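Local coordinates for protein peptidyl tryptophan dihydroxylase (Pseudomonas putida, PDB 7CTQ) that uses FAD to dihydroxylate a peptidyl tryptophan, a step probably needed to build the cysteine tryptophylquinone cofactor of quinohemoprotein amine dehydrogenase, at residues L161-Q166 and D213-R218; A184-L189 and C194-T199. One frame throughout, in Å; residues are numbered along the deposited sequence. Where two conformers were deposited one is given.

How the contacts relate
Contacts 1 and 2 illustrate how one sheet can be backed by helices on one face and present a cofactor site on the other. Their centres lie about 9 Å apart, and strands 158-166 (contact 1) and 193-201 (contact 2) are sheet neighbours: probable hydrogen bonds join Asn163 N to Trp196 O (2.7 Å) and Leu161 N to Val198 O (2.8 Å). Trp196 of contact 2 also reaches contact 1, its CZ3 4.1 Å from Cys215 SG. Along the chain, the hairpin of contact 2 is nested inside the loop that contact 1 closes. Gln197 of contact 2 belongs to the FAD pocket, whereas the Leu161 side chain is about 9 Å from the cofactor at the nearest atoms.

Contact 1 (L161-Q166 and D213-R218); sequences LLNVWQ and DYCAAR
Leu161 and Cys215 form the apolar heart of this strand-to-helix packing, with Leu161 CB 3.8 Å from Cys215 SG. The thiol is anti to its own carbonyl carbon (chi1 -73°), which directs the sulfur at the strand. Leu161 continues outward past it until CD1 lies 3.9 Å from Tyr214 CD2, where the leucine chain crosses the tyrosine at about a right angle, meeting its ring obliquely.

No hydrogen bond crosses between the two segments; the polar partners lie within the helix or outside both segments. Asn163 OD1 comes within 3.1 Å of Cys215 CB, an intimate fit of the amide oxygen against a methylene, while Asn163 ND2 donates a hydrogen bond to the carbonyl oxygen of Glu238, which holds the amide in place. One turn along the helix, Arg218 NH2 donates to Tyr214 OH (2.6 Å), and the hydroxyl lies in the guanidinium plane. A salt bridge from the same nitrogen to Asp181 helps to fix the arginine beside the ring.

The helical segment passes over the strand at 77°, with the axes 9.4 Å apart. Helix 208-220 thus packs across the sheet face carrying Leu161 and Asn163, on a strand 158-166 that lies between strands 193-201 and 238-243.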
ATOM      1  N   LEU A 161     -12.480  -1.925  14.630  1.00 38.82           N
ATOM      2  CA  LEU A 161     -12.770  -1.270  15.904  1.00 43.11           C
ATOM      3  C   LEU A 161     -11.579  -1.447  16.834  1.00 40.84           C
ATOM      4  O   LEU A 161     -11.088  -2.566  17.014  1.00 37.27           O
ATOM      5  CB  LEU A 161     -14.024  -1.851  16.556  1.00 41.68           C
ATOM      6  CG  LEU A 161     -15.303  -1.927  15.729  1.00 39.65           C
ATOM      7  CD1 LEU A 161     -16.365  -2.658  16.529  1.00 43.59           C
ATOM      8  CD2 LEU A 161     -15.767  -0.534  15.333  1.00 42.95           C
ATOM      9  N   LEU A 162     -11.144  -0.354  17.451  1.00 38.38           N
ATOM     10  CA  LEU A 162      -9.891  -0.320  18.185  1.00 42.24           C
ATOM     11  C   LEU A 162     -10.124   0.091  19.640  1.00 44.02           C
ATOM     12  O   LEU A 162     -10.850   1.052  19.915  1.00 39.57           O
ATOM     13  CB  LEU A 162      -8.918   0.640  17.496  1.00 43.92           C
ATOM     14  CG  LEU A 162      -7.788   1.147  18.383  1.00 57.76           C
ATOM     15  CD1 LEU A 162      -6.703   0.094  18.471  1.00 47.69           C
ATOM     16  CD2 LEU A 162      -7.244   2.451  17.850  1.00 62.52           C
ATOM     17  N   ASN A 163      -9.514  -0.645  20.567  1.00 37.27           N
ATOM     18  CA  ASN A 163      -9.434  -0.250  21.969  1.00 40.11           C
ATOM     19  C   ASN A 163      -7.981   0.037  22.312  1.00 38.17           C
ATOM     20  O   ASN A 163      -7.086  -0.733  21.941  1.00 41.75           O
ATOM     21  CB  ASN A 163      -9.976  -1.337  22.896  1.00 36.04           C
ATOM     22  CG  ASN A 163     -11.489  -1.277  23.074  1.00 39.13           C
ATOM     23  OD1 ASN A 163     -12.131  -2.307  23.237  1.00 38.36           O
ATOM     24  ND2 ASN A 163     -12.057  -0.071  23.071  1.00 40.93           N
ATOM     25  N   VAL A 164      -7.747   1.145  23.013  1.00 36.95           N
ATOM     26  CA  VAL A 164      -6.412   1.559  23.426  1.00 36.38           C
ATOM     27  C   VAL A 164      -6.460   1.878  24.913  1.00 39.88           C
ATOM     28  O   VAL A 164      -7.338   2.622  25.358  1.00 41.22           O
ATOM     29  CB  VAL A 164      -5.925   2.788  22.637  1.00 43.55           C
ATOM     30  CG1 VAL A 164      -4.587   3.245  23.175  1.00 45.16           C
ATOM     31  CG2 VAL A 164      -5.822   2.466  21.144  1.00 40.97           C
ATOM     32  N   TRP A 165      -5.526   1.324  25.677  1.00 41.35           N
ATOM     33  CA  TRP A 165      -5.495   1.564  27.117  1.00 45.08           C
ATOM     34  C   TRP A 165      -4.073   1.349  27.623  1.00 50.39           C
ATOM     35  O   TRP A 165      -3.177   0.956  26.869  1.00 40.17           O
ATOM     36  CB  TRP A 165      -6.496   0.666  27.848  1.00 38.65           C
ATOM     37  CG  TRP A 165      -6.154  -0.785  27.824  1.00 34.38           C
ATOM     38  CD1 TRP A 165      -5.616  -1.515  28.842  1.00 35.85           C
ATOM     39  CD2 TRP A 165      -6.345  -1.698  26.737  1.00 41.24           C
ATOM     40  NE1 TRP A 165      -5.454  -2.823  28.459  1.00 36.12           N
ATOM     41  CE2 TRP A 165      -5.893  -2.963  27.169  1.00 42.87           C
ATOM     42  CE3 TRP A 165      -6.843  -1.568  25.432  1.00 40.43           C
ATOM     43  CZ2 TRP A 165      -5.921  -4.095  26.341  1.00 40.55           C
ATOM     44  CZ3 TRP A 165      -6.875  -2.690  24.616  1.00 36.61           C
ATOM     45  CH2 TRP A 165      -6.417  -3.937  25.073  1.00 40.06           C
ATOM     46  N   GLN A 166      -3.881   1.598  28.919  1.00 47.63           N
ATOM     47  CA  GLN A 166      -2.579   1.532  29.565  1.00 48.17           C
ATOM     48  C   GLN A 166      -2.549   0.385  30.567  1.00 52.64           C
ATOM     49  O   GLN A 166      -3.514   0.164  31.304  1.00 53.93           O
ATOM     50  CB  GLN A 166      -2.259   2.855  30.267  1.00 51.93           C
ATOM     51  CG  GLN A 166      -0.898   2.907  30.954  1.00 58.28           C
ATOM     52  CD  GLN A 166       0.261   2.986  29.975  1.00 63.90           C
ATOM     53  OE1 GLN A 166       0.245   3.789  29.039  1.00 60.89           O
ATOM     54  NE2 GLN A 166       1.269   2.143  30.176  1.00 57.58           N
ATOM     55  N   ASP A 213     -19.534  -0.712  24.704  1.00 32.88           N
ATOM     56  CA  ASP A 213     -20.035  -1.981  25.244  1.00 30.07           C
ATOM     57  C   ASP A 213     -19.765  -3.140  24.305  1.00 40.34           C
ATOM     58  O   ASP A 213     -19.547  -4.277  24.748  1.00 32.54           O
ATOM     59  CB  ASP A 213     -21.534  -1.896  25.496  1.00 35.07           C
ATOM     60  CG  ASP A 213     -21.869  -1.110  26.748  1.00 40.30           C
ATOM     61  OD1 ASP A 213     -21.055  -1.110  27.687  1.00 36.89           O
ATOM     62  OD2 ASP A 213     -22.958  -0.521  26.789  1.00 36.49           O
ATOM     63  N   TYR A 214     -19.867  -2.885  23.000  1.00 38.66           N
ATOM     64  CA  TYR A 214     -19.641  -3.930  22.013  1.00 38.69           C
ATOM     65  C   TYR A 214     -18.201  -4.423  22.070  1.00 30.29           C
ATOM     66  O   TYR A 214     -17.948  -5.629  22.138  1.00 34.94           O
ATOM     67  CB  TYR A 214     -19.993  -3.391  20.622  1.00 41.30           C
ATOM     68  CG  TYR A 214     -19.928  -4.418  19.526  1.00 40.65           C
ATOM     69  CD1 TYR A 214     -21.043  -5.182  19.196  1.00 40.95           C
ATOM     70  CD2 TYR A 214     -18.747  -4.632  18.826  1.00 45.27           C
ATOM     71  CE1 TYR A 214     -20.986  -6.132  18.183  1.00 40.26           C
ATOM     72  CE2 TYR A 214     -18.677  -5.576  17.808  1.00 47.59           C
ATOM     73  CZ  TYR A 214     -19.797  -6.324  17.495  1.00 50.99           C
ATOM     74  OH  TYR A 214     -19.726  -7.263  16.491  1.00 50.05           O
ATOM     75  N   CYS A 215     -17.242  -3.490  22.062  1.00 30.79           N
ATOM     76  CA  CYS A 215     -15.839  -3.868  22.157  1.00 33.67           C
ATOM     77  C   CYS A 215     -15.523  -4.548  23.483  1.00 38.17           C
ATOM     78  O   CYS A 215     -14.762  -5.526  23.523  1.00 33.89           O
ATOM     79  CB  CYS A 215     -14.966  -2.634  21.976  1.00 39.82           C
ATOM     80  SG  CYS A 215     -14.943  -2.067  20.253  1.00 43.57           S
ATOM     81  N   ALA A 216     -16.074  -4.027  24.586  1.00 36.14           N
ATOM     82  CA  ALA A 216     -15.800  -4.614  25.896  1.00 32.60           C
ATOM     83  C   ALA A 216     -16.231  -6.073  25.940  1.00 30.56           C
ATOM     84  O   ALA A 216     -15.472  -6.943  26.383  1.00 36.54           O
ATOM     85  CB  ALA A 216     -16.497  -3.796  26.988  1.00 35.80           C
ATOM     86  N   ALA A 217     -17.425  -6.377  25.431  1.00 33.78           N
ATOM     87  CA  ALA A 217     -17.881  -7.763  25.462  1.00 30.63           C
ATOM     88  C   ALA A 217     -16.992  -8.673  24.623  1.00 38.67           C
ATOM     89  O   ALA A 217     -16.732  -9.822  25.014  1.00 39.38           O
ATOM     90  CB  ALA A 217     -19.334  -7.855  25.003  1.00 32.03           C
ATOM     91  N   ARG A 218     -16.522  -8.190  23.460  1.00 37.59           N
ATOM     92  CA  ARG A 218     -15.653  -9.017  22.620  1.00 35.51           C
ATOM     93  C   ARG A 218     -14.305  -9.266  23.289  1.00 36.44           C
ATOM     94  O   ARG A 218     -13.802 -10.401  23.286  1.00 32.57           O
ATOM     95  CB  ARG A 218     -15.465  -8.364  21.244  1.00 31.54           C
ATOM     96  CG  ARG A 218     -16.627  -8.624  20.295  1.00 39.25           C
ATOM     97  CD  ARG A 218     -16.224  -8.390  18.842  1.00 49.20           C
ATOM     98  NE  ARG A 218     -17.354  -8.539  17.936  1.00 46.79           N
ATOM     99  CZ  ARG A 218     -17.603  -9.628  17.213  1.00 48.03           C
ATOM    100  NH1 ARG A 218     -16.802 -10.686  17.271  1.00 45.27           N
ATOM    101  NH2 ARG A 218     -18.671  -9.654  16.435  1.00 52.28           N
TER

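Contact 2 (A184-L189 and C194-T199); sequences AWMARL and CYWQVT. With FAD (flavin-adenine dinucleotide), chain C.
Trp185 and Gln197 exchange two backbone hydrogen bonds, each 2.8 Å: Trp185 N gives to Gln197 O almost linearly (171°), and Gln197 N gives to Trp185 O. Ala187 and Tyr195 repeat the exchange at 2.9 Å between Ala187 N and Tyr195 O, and again between Tyr195 N and Ala187 O. These antiparallel hydrogen-bonded pairs frame Met186 and Trp196, a non-hydrogen-bonded pair; next to it Met186 CA makes a CA-H...O contact of 3.2 Å with Tyr195 O.

On the face carrying Trp185 and Gln197, the glutamine reaches the flavin, with its OE1 3.5 Å from FAD C6. Its NE2 passes close to Trp185 CB and is hydrogen-bonded to a bound hexane-1,6-diol, probably from the crystallisation liquor. The tryptophan and amide planes are turned 44° apart. Tyr195 also lies beside the indole, although its two deposited conformers make close details of that pair doubtful.

On the other face Trp196 meets Ala184 and Met186. Ala184 CB lies 3.8 Å from Trp196 NE1, and Met186 makes a Met-aromatic contact, its sulfur at the edge of the five-membered ring. With CG between its backbone N and carbonyl carbon (chi1 61°), Met186 stands up from the sheet beside the indole. Farther along, the extended Arg188 lays CG against Cys194 SG before its NH2 forms a salt bridge with Asp230 and a hydrogen bond to the carbonyl of Ala168.

Strands 182-188 and 193-201 form a beta hairpin flanked by strands 173-179 and 158-166, with helix 223-228 covering Met186 and Trp196.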
ATOM      1  N   ALA A 184      -9.164 -10.544  15.042  1.00 36.44           N
ATOM      2  CA  ALA A 184      -8.651  -9.516  15.933  1.00 43.52           C
ATOM      3  C   ALA A 184      -7.129  -9.517  15.926  1.00 38.48           C
ATOM      4  O   ALA A 184      -6.493 -10.569  15.815  1.00 42.24           O
ATOM      5  CB  ALA A 184      -9.178  -9.708  17.373  1.00 39.70           C
ATOM      6  N   TRP A 185      -6.561  -8.323  16.036  1.00 36.84           N
ATOM      7  CA  TRP A 185      -5.138  -8.121  16.239  1.00 39.82           C
ATOM      8  C   TRP A 185      -4.949  -7.362  17.545  1.00 45.30           C
ATOM      9  O   TRP A 185      -5.672  -6.395  17.814  1.00 41.43           O
ATOM     10  CB  TRP A 185      -4.536  -7.328  15.083  1.00 40.33           C
ATOM     11  CG  TRP A 185      -3.273  -6.605  15.404  1.00 45.73           C
ATOM     12  CD1 TRP A 185      -3.120  -5.261  15.601  1.00 49.44           C
ATOM     13  CD2 TRP A 185      -1.971  -7.183  15.540  1.00 41.76           C
ATOM     14  NE1 TRP A 185      -1.803  -4.968  15.856  1.00 49.39           N
ATOM     15  CE2 TRP A 185      -1.076  -6.129  15.820  1.00 43.74           C
ATOM     16  CE3 TRP A 185      -1.475  -8.489  15.449  1.00 48.49           C
ATOM     17  CZ2 TRP A 185       0.288  -6.340  16.013  1.00 55.90           C
ATOM     18  CZ3 TRP A 185      -0.122  -8.700  15.645  1.00 60.14           C
ATOM     19  CH2 TRP A 185       0.747  -7.629  15.917  1.00 59.24           C
ATOM     20  N   MET A 186      -3.974  -7.782  18.351  1.00 42.56           N
ATOM     21  CA  MET A 186      -3.735  -7.127  19.632  1.00 50.43           C
ATOM     22  C   MET A 186      -2.242  -7.055  19.932  1.00 47.96           C
ATOM     23  O   MET A 186      -1.465  -7.924  19.525  1.00 47.40           O
ATOM     24  CB  MET A 186      -4.460  -7.848  20.780  1.00 38.15           C
ATOM     25  CG  MET A 186      -4.016  -9.280  20.960  1.00 46.13           C
ATOM     26  SD  MET A 186      -5.148 -10.214  21.989  1.00 47.88           S
ATOM     27  CE  MET A 186      -6.268 -10.908  20.768  1.00 45.95           C
ATOM     28  N   ALA A 187      -1.854  -6.012  20.669  1.00 43.90           N
ATOM     29  CA  ALA A 187      -0.451  -5.792  20.984  1.00 48.09           C
ATOM     30  C   ALA A 187      -0.310  -5.113  22.341  1.00 45.52           C
ATOM     31  O   ALA A 187      -1.170  -4.338  22.766  1.00 44.83           O
ATOM     32  CB  ALA A 187       0.237  -4.946  19.913  1.00 50.01           C
ATOM     33  N   ARG A 188       0.809  -5.395  23.000  1.00 51.64           N
ATOM     34  CA  ARG A 188       1.153  -4.771  24.269  1.00 51.88           C
ATOM     35  C   ARG A 188       2.606  -4.328  24.189  1.00 50.13           C
ATOM     36  O   ARG A 188       3.501  -5.166  24.048  1.00 52.23           O
ATOM     37  CB  ARG A 188       0.935  -5.745  25.428  1.00 51.43           C
ATOM     38  CG  ARG A 188       1.186  -5.167  26.795  1.00 55.67           C
ATOM     39  CD  ARG A 188       1.304  -6.282  27.801  1.00 60.41           C
ATOM     40  NE  ARG A 188       1.365  -5.761  29.160  1.00 72.28           N
ATOM     41  CZ  ARG A 188       1.492  -6.523  30.239  1.00 74.78           C
ATOM     42  NH1 ARG A 188       1.570  -7.843  30.106  1.00 74.52           N
ATOM     43  NH2 ARG A 188       1.538  -5.967  31.447  1.00 71.89           N
ATOM     44  N   LEU A 189       2.836  -3.020  24.244  1.00 45.93           N
ATOM     45  CA  LEU A 189       4.184  -2.500  24.110  1.00 48.89           C
ATOM     46  C   LEU A 189       4.949  -2.671  25.421  1.00 66.02           C
ATOM     47  O   LEU A 189       4.382  -2.995  26.472  1.00 55.39           O
ATOM     48  CB  LEU A 189       4.157  -1.033  23.692  1.00 51.05           C
ATOM     49  CG  LEU A 189       3.583  -0.726  22.308  1.00 50.20           C
ATOM     50  CD1 LEU A 189       3.292   0.758  22.188  1.00 60.24           C
ATOM     51  CD2 LEU A 189       4.555  -1.162  21.240  1.00 58.53           C
ATOM     52  N   CYS A 194      -1.347  -0.586  25.339  1.00 46.98           N
ATOM     53  CA  CYS A 194      -2.069  -1.753  24.858  1.00 41.77           C
ATOM     54  C   CYS A 194      -2.988  -1.366  23.711  1.00 43.96           C
ATOM     55  O   CYS A 194      -3.506  -0.243  23.647  1.00 42.28           O
ATOM     56  CB  CYS A 194      -2.881  -2.403  25.969  1.00 42.95           C
ATOM     57  SG  CYS A 194      -1.861  -3.062  27.281  1.00 47.58           S
ATOM     58  N   TYR A 195      -3.203  -2.339  22.826  0.52 42.91           N
ATOM     59  CA  TYR A 195      -3.856  -2.157  21.537  0.52 40.54           C
ATOM     60  C   TYR A 195      -4.697  -3.392  21.251  0.52 36.13           C
ATOM     61  O   TYR A 195      -4.224  -4.518  21.422  0.52 39.46           O
ATOM     62  CB  TYR A 195      -2.799  -1.947  20.439  0.52 44.57           C
ATOM     63  CG  TYR A 195      -3.322  -1.657  19.043  0.52 48.21           C
ATOM     64  CD1 TYR A 195      -3.256  -0.374  18.510  0.52 56.45           C
ATOM     65  CD2 TYR A 195      -3.841  -2.669  18.246  0.52 45.66           C
ATOM     66  CE1 TYR A 195      -3.713  -0.104  17.224  0.52 59.86           C
ATOM     67  CE2 TYR A 195      -4.305  -2.406  16.965  0.52 52.12           C
ATOM     68  CZ  TYR A 195      -4.244  -1.123  16.464  0.52 52.53           C
ATOM     69  OH  TYR A 195      -4.707  -0.863  15.195  0.52 63.75           O
ATOM     70  N   TRP A 196      -5.945  -3.188  20.839  1.00 34.73           N
ATOM     71  CA  TRP A 196      -6.767  -4.303  20.382  1.00 41.28           C
ATOM     72  C   TRP A 196      -7.676  -3.792  19.277  1.00 38.96           C
ATOM     73  O   TRP A 196      -8.334  -2.757  19.432  1.00 39.16           O
ATOM     74  CB  TRP A 196      -7.588  -4.906  21.524  1.00 40.09           C
ATOM     75  CG  TRP A 196      -8.541  -6.022  21.153  1.00 33.88           C
ATOM     76  CD1 TRP A 196      -8.284  -7.362  21.175  1.00 35.03           C
ATOM     77  CD2 TRP A 196      -9.914  -5.883  20.765  1.00 32.35           C
ATOM     78  NE1 TRP A 196      -9.412  -8.070  20.812  1.00 32.82           N
ATOM     79  CE2 TRP A 196     -10.427  -7.179  20.563  1.00 27.71           C
ATOM     80  CE3 TRP A 196     -10.759  -4.785  20.571  1.00 33.39           C
ATOM     81  CZ2 TRP A 196     -11.743  -7.407  20.171  1.00 30.01           C
ATOM     82  CZ3 TRP A 196     -12.065  -5.015  20.178  1.00 32.79           C
ATOM     83  CH2 TRP A 196     -12.542  -6.307  19.987  1.00 27.57           C
ATOM     84  N   GLN A 197      -7.703  -4.521  18.167  1.00 40.10           N
ATOM     85  CA  GLN A 197      -8.381  -4.059  16.963  1.00 40.87           C
ATOM     86  C   GLN A 197      -9.055  -5.250  16.310  1.00 35.33           C
ATOM     87  O   GLN A 197      -8.397  -6.240  15.977  1.00 37.50           O
ATOM     88  CB  GLN A 197      -7.393  -3.378  16.015  1.00 45.96           C
ATOM     89  CG  GLN A 197      -7.660  -3.561  14.540  1.00 51.38           C
ATOM     90  CD  GLN A 197      -6.391  -3.419  13.730  1.00 55.51           C
ATOM     91  OE1 GLN A 197      -5.741  -2.364  13.750  1.00 50.12           O
ATOM     92  NE2 GLN A 197      -6.010  -4.492  13.034  1.00 45.71           N
ATOM     93  N   VAL A 198     -10.369  -5.174  16.170  1.00 36.98           N
ATOM     94  CA  VAL A 198     -11.140  -6.269  15.612  1.00 33.55           C
ATOM     95  C   VAL A 198     -11.690  -5.788  14.284  1.00 36.77           C
ATOM     96  O   VAL A 198     -12.103  -4.629  14.148  1.00 35.64           O
ATOM     97  CB  VAL A 198     -12.257  -6.756  16.554  1.00 34.33           C
ATOM     98  CG1 VAL A 198     -13.360  -5.699  16.710  1.00 36.69           C
ATOM     99  CG2 VAL A 198     -12.814  -8.077  16.058  1.00 36.92           C
ATOM    100  N   THR A 199     -11.634  -6.665  13.294  1.00 43.21           N
ATOM    101  CA  THR A 199     -12.023  -6.343  11.930  1.00 36.73           C
ATOM    102  C   THR A 199     -13.279  -7.134  11.607  1.00 29.00           C
ATOM    103  O   THR A 199     -13.320  -8.354  11.804  1.00 32.99           O
ATOM    104  CB  THR A 199     -10.881  -6.664  10.965  1.00 36.62           C
ATOM    105  OG1 THR A 199      -9.784  -5.789  11.257  1.00 34.83           O
ATOM    106  CG2 THR A 199     -11.322  -6.466   9.502  1.00 35.75           C
TER
HETATM  107  PA  FAD C 501      -0.780   7.596   6.290  1.00 44.94           P
HETATM  108  O1A FAD C 501       0.248   6.729   6.903  1.00 40.84           O
HETATM  109  O2A FAD C 501      -2.153   7.449   6.931  1.00 47.92           O
HETATM  110  O5B FAD C 501      -0.245   9.063   6.251  1.00 46.60           O
HETATM  111  C5B FAD C 501      -1.134  10.185   6.091  1.00 44.08           C
HETATM  112  C4B FAD C 501      -0.506  11.338   6.827  1.00 59.27           C
HETATM  113  O4B FAD C 501      -1.229  12.550   6.512  1.00 61.30           O
HETATM  114  C3B FAD C 501      -0.493  11.225   8.355  1.00 65.72           C
HETATM  115  O3B FAD C 501       0.731  11.739   8.876  1.00 68.73           O
HETATM  116  C2B FAD C 501      -1.714  12.056   8.772  1.00 66.47           C
HETATM  117  O2B FAD C 501      -1.577  12.653  10.061  1.00 74.80           O
HETATM  118  C1B FAD C 501      -1.690  13.149   7.704  1.00 69.39           C
HETATM  119  N9A FAD C 501      -2.946  13.833   7.434  1.00 64.79           N
HETATM  120  C8A FAD C 501      -4.213  13.324   7.389  1.00 68.96           C
HETATM  121  N7A FAD C 501      -5.145  14.201   7.105  1.00 69.28           N
HETATM  122  C5A FAD C 501      -4.438  15.383   6.986  1.00 65.78           C
HETATM  123  C6A FAD C 501      -4.835  16.709   6.715  1.00 62.70           C
HETATM  124  N6A FAD C 501      -6.098  17.078   6.504  1.00 66.60           N
HETATM  125  N1A FAD C 501      -3.872  17.666   6.657  1.00 58.01           N
HETATM  126  C2A FAD C 501      -2.602  17.307   6.867  1.00 60.19           C
HETATM  127  N3A FAD C 501      -2.117  16.089   7.134  1.00 64.30           N
HETATM  128  C4A FAD C 501      -3.085  15.168   7.177  1.00 69.36           C
HETATM  129  N1  FAD C 501       0.013  -1.482   7.777  1.00 49.19           N
HETATM  130  C2  FAD C 501       1.026  -2.287   8.217  1.00 44.70           C
HETATM  131  O2  FAD C 501       2.122  -2.318   7.654  1.00 45.91           O
HETATM  132  N3  FAD C 501       0.836  -3.084   9.327  1.00 48.47           N
HETATM  133  C4  FAD C 501      -0.317  -3.163  10.082  1.00 55.73           C
HETATM  134  O4  FAD C 501      -0.365  -3.903  11.062  1.00 52.80           O
HETATM  135  C4X FAD C 501      -1.389  -2.309   9.609  1.00 49.98           C
HETATM  136  N5  FAD C 501      -2.521  -2.327  10.262  1.00 50.47           N
HETATM  137  C5X FAD C 501      -3.546  -1.512   9.811  1.00 49.53           C
HETATM  138  C6  FAD C 501      -4.765  -1.524  10.491  1.00 48.79           C
HETATM  139  C7  FAD C 501      -5.830  -0.736  10.068  1.00 52.47           C
HETATM  140  C7M FAD C 501      -7.129  -0.772  10.828  1.00 43.83           C
HETATM  141  C8  FAD C 501      -5.680   0.081   8.936  1.00 50.23           C
HETATM  142  C8M FAD C 501      -6.810   0.953   8.456  1.00 44.60           C
HETATM  143  C9  FAD C 501      -4.466   0.100   8.258  1.00 46.80           C
HETATM  144  C9A FAD C 501      -3.405  -0.692   8.681  1.00 51.06           C
HETATM  145  N10 FAD C 501      -2.161  -0.689   8.016  1.00 48.02           N
HETATM  146  C10 FAD C 501      -1.132  -1.502   8.445  1.00 47.96           C
HETATM  147  C1' FAD C 501      -1.973   0.113   6.805  1.00 42.11           C
HETATM  148  C2' FAD C 501      -1.134   1.364   7.006  1.00 47.80           C
HETATM  149  O2' FAD C 501      -1.606   2.136   8.111  1.00 44.68           O
HETATM  150  C3' FAD C 501      -1.209   2.195   5.727  1.00 44.22           C
HETATM  151  O3' FAD C 501      -0.984   1.317   4.630  1.00 43.02           O
HETATM  152  C4' FAD C 501      -0.216   3.348   5.624  1.00 47.88           C
HETATM  153  O4' FAD C 501      -0.103   4.050   6.865  1.00 50.93           O
HETATM  154  C5' FAD C 501      -0.609   4.298   4.518  1.00 38.49           C
HETATM  155  O5' FAD C 501       0.452   5.245   4.331  1.00 36.90           O
HETATM  156  P   FAD C 501       0.164   6.675   3.782  1.00 41.06           P
HETATM  157  O1P FAD C 501      -0.470   6.500   2.394  1.00 39.11           O
HETATM  158  O2P FAD C 501       1.383   7.526   3.860  1.00 41.78           O
HETATM  159  O3P FAD C 501      -0.963   7.219   4.759  1.00 42.53           O